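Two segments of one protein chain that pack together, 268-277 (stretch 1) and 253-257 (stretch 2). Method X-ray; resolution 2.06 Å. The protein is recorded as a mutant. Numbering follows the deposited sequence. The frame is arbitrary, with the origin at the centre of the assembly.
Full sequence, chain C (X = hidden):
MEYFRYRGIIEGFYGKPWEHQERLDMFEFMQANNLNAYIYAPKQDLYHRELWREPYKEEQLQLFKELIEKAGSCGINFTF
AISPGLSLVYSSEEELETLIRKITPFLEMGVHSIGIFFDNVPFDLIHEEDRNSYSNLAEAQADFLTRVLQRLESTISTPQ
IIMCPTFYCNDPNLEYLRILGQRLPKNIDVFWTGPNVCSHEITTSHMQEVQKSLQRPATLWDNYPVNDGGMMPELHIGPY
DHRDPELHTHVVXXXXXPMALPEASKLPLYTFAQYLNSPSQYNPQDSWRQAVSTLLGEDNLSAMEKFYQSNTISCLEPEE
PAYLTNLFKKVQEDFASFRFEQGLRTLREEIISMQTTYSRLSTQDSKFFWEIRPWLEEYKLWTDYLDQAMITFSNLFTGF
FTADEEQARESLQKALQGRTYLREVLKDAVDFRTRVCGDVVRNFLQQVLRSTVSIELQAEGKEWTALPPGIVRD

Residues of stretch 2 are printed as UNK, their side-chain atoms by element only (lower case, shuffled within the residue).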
# COMPACT_ATOMS: atom_id res chain seq x y z
N PRO C 268 1.61 10.16 -0.15
CA PRO C 268 0.38 9.79 0.56
C PRO C 268 0.42 10.02 2.07
O PRO C 268 -0.61 10.36 2.66
CB PRO C 268 0.21 8.30 0.24
CG PRO C 268 1.55 7.83 -0.15
CD PRO C 268 2.19 8.99 -0.85
N LEU C 269 1.59 9.85 2.69
CA LEU C 269 1.74 10.13 4.13
C LEU C 269 1.49 11.60 4.48
O LEU C 269 0.92 11.89 5.54
CB LEU C 269 3.10 9.66 4.67
CG LEU C 269 3.33 8.14 4.73
CD1 LEU C 269 4.76 7.86 5.16
CD2 LEU C 269 2.33 7.45 5.66
N TYR C 270 1.90 12.51 3.60
CA TYR C 270 1.56 13.93 3.74
C TYR C 270 0.05 14.11 3.85
O TYR C 270 -0.43 14.82 4.73
CB TYR C 270 2.12 14.75 2.57
CG TYR C 270 1.95 16.25 2.72
CD1 TYR C 270 0.73 16.87 2.43
CD2 TYR C 270 3.01 17.06 3.14
CE1 TYR C 270 0.57 18.24 2.57
CE2 TYR C 270 2.85 18.44 3.27
CZ TYR C 270 1.63 19.02 2.98
OH TYR C 270 1.45 20.38 3.10
N THR C 271 -0.69 13.46 2.95
CA THR C 271 -2.15 13.59 2.92
C THR C 271 -2.80 12.93 4.13
O THR C 271 -3.77 13.46 4.70
CB THR C 271 -2.76 13.04 1.61
OG1 THR C 271 -2.59 11.61 1.52
CG2 THR C 271 -2.14 13.72 0.39
N PHE C 272 -2.26 11.78 4.51
CA PHE C 272 -2.63 11.09 5.75
C PHE C 272 -2.50 12.01 6.96
O PHE C 272 -3.43 12.12 7.75
CB PHE C 272 -1.78 9.82 5.86
CG PHE C 272 -1.81 9.14 7.21
CD1 PHE C 272 -2.95 8.48 7.65
CD2 PHE C 272 -0.67 9.09 8.00
CE1 PHE C 272 -2.98 7.83 8.88
CE2 PHE C 272 -0.68 8.44 9.23
CZ PHE C 272 -1.84 7.80 9.67
N ALA C 273 -1.36 12.70 7.08
CA ALA C 273 -1.11 13.65 8.18
C ALA C 273 -2.08 14.84 8.20
O ALA C 273 -2.50 15.27 9.27
CB ALA C 273 0.33 14.15 8.13
N GLN C 274 -2.41 15.37 7.03
CA GLN C 274 -3.41 16.44 6.93
C GLN C 274 -4.80 15.96 7.36
O GLN C 274 -5.51 16.70 8.04
CB GLN C 274 -3.45 17.05 5.53
CG GLN C 274 -2.21 17.88 5.19
CD GLN C 274 -2.49 18.99 4.21
OE1 GLN C 274 -2.17 20.16 4.45
NE2 GLN C 274 -3.10 18.64 3.08
N TYR C 275 -5.18 14.74 6.96
CA TYR C 275 -6.44 14.15 7.41
C TYR C 275 -6.48 14.06 8.94
O TYR C 275 -7.46 14.46 9.55
CB TYR C 275 -6.69 12.75 6.81
CG TYR C 275 -7.77 11.97 7.53
CD1 TYR C 275 -9.13 12.18 7.25
CD2 TYR C 275 -7.45 11.05 8.54
CE1 TYR C 275 -10.12 11.48 7.93
CE2 TYR C 275 -8.43 10.34 9.21
CZ TYR C 275 -9.77 10.56 8.91
OH TYR C 275 -10.73 9.85 9.58
N LEU C 276 -5.42 13.53 9.54
CA LEU C 276 -5.35 13.40 11.00
C LEU C 276 -5.45 14.76 11.69
O LEU C 276 -6.10 14.88 12.73
CB LEU C 276 -4.08 12.69 11.45
CG LEU C 276 -3.85 11.24 10.99
CD1 LEU C 276 -2.43 10.83 11.34
CD2 LEU C 276 -4.87 10.27 11.58
N ASN C 277 -4.81 15.78 11.12
CA ASN C 277 -4.82 17.13 11.69
C ASN C 277 -6.20 17.79 11.73
O ASN C 277 -6.53 18.47 12.71
CB ASN C 277 -3.86 18.04 10.92
CG ASN C 277 -3.74 19.41 11.56
OD1 ASN C 277 -3.26 19.54 12.69
ND2 ASN C 277 -4.17 20.44 10.84
N UNK C 253 -6.15 6.16 17.83
CA UNK C 253 -5.13 6.64 16.91
C UNK C 253 -5.03 5.78 15.66
O UNK C 253 -5.68 4.73 15.57
N UNK C 254 -4.22 6.23 14.71
CA UNK C 254 -4.00 5.52 13.46
C UNK C 254 -2.52 5.48 13.15
O UNK C 254 -1.86 6.52 13.15
c UNK C 254 -7.07 7.04 11.51
c UNK C 254 -4.75 6.17 12.26
c UNK C 254 -4.65 5.27 11.03
c UNK C 254 -6.22 6.47 12.63
N UNK C 255 -2.01 4.28 12.90
CA UNK C 255 -0.67 4.09 12.34
C UNK C 255 -0.78 3.63 10.88
O UNK C 255 -1.44 2.63 10.59
o UNK C 255 1.63 4.62 18.38
c UNK C 255 1.82 3.88 14.81
c UNK C 255 1.26 4.25 17.11
c UNK C 255 0.11 3.05 13.14
c UNK C 255 -0.41 3.47 15.58
c UNK C 255 -0.04 3.85 16.86
c UNK C 255 0.51 3.48 14.53
c UNK C 255 2.20 4.27 16.09
N UNK C 256 -0.12 4.36 9.98
CA UNK C 256 -0.09 3.99 8.56
C UNK C 256 1.08 3.07 8.29
O UNK C 256 2.22 3.40 8.63
c UNK C 256 0.02 5.24 7.69
N UNK C 257 0.82 1.91 7.70
CA UNK C 257 1.88 1.04 7.19
C UNK C 257 2.29 1.50 5.78
O UNK C 257 1.50 1.37 4.83
c UNK C 257 2.60 -1.41 7.07
c UNK C 257 1.43 -0.44 7.18
o UNK C 257 3.76 -1.03 7.18
n UNK C 257 2.29 -2.68 6.87

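Position 253 has no side-chain atoms, only N, CA, C and O. Nothing of it touches stretch 1. A residue without a CB is glycine, so this is Gly253. It lies in the strand with a nearly fully extended backbone, phi -177° and psi 173°.

Position 254 has four side-chain carbons and no other element. The side chain forks at its first carbon, and one arm is two carbons long. Its CB points toward the helix. The carbon of the shorter arm at 254 lies 3.7 Å from CE1 of Phe272. The end carbon of the longer arm at 254 is 3.9 Å from CD2 of Leu276 and 4.2 Å from CE2 of Tyr275, where it sits at the edge of the tyrosine ring. The backbone takes part as well: O of 254 is 3.7 Å from CZ of Phe272, near the plane of that ring. The fork and its unequal arms make this isoleucine, Ile254. The short arm is CG2, and the longer arm, with chi1 m and chi2 t, ends at CD1.

Position 255 has one carbon leading to a ring of six carbons, and the ring bears one oxygen. Its CB points away from the helix, as expected for alternation along a strand. The side chain comes nearest to stretch 1 at CB of 255, 6.2 Å from CZ of Phe272. Only the backbone comes close, with C of 255 4.5 Å from CZ of Phe272. The ring and its oxygen make this tyrosine, Tyr255.

Position 256 has a single side-chain carbon, a CB that points toward the helix. The methyl lies over one face of the Phe272 ring, 3.8 Å from CB of 256 to the ring centroid and 18° off the normal, a CH-pi contact. CB of 256 is also 3.6 Å from CE2 of Phe272 and 3.8 Å from CD2 of Leu269. One carbon alone means alanine, Ala256.

Position 257 has two side-chain carbons, the second carrying one oxygen and one nitrogen. It follows the strand and its CB points away. CB of 257 is 8.1 Å from CD2 of Leu269, the side chain's nearest approach, so it makes no contact. A terminal amide one carbon from CA means asparagine, Asn257. OD1 is hydrogen-bonded elsewhere in the structure.

The helix and strand run antiparallel, with an angle of 177° and axes 10.5 Å apart at closest approach. No hydrogen bond crosses between them. The contact is apolar packing and buries 242 Å² over both sides. Ile254 and Ala256 point the same way and supply nearly all of the strand's share. Phe272 is central, since it touches both. Leu269 flanks it beside Ala256, while Tyr275 and Leu276 meet Ile254.

Stretch 2 253-257: GIYAN
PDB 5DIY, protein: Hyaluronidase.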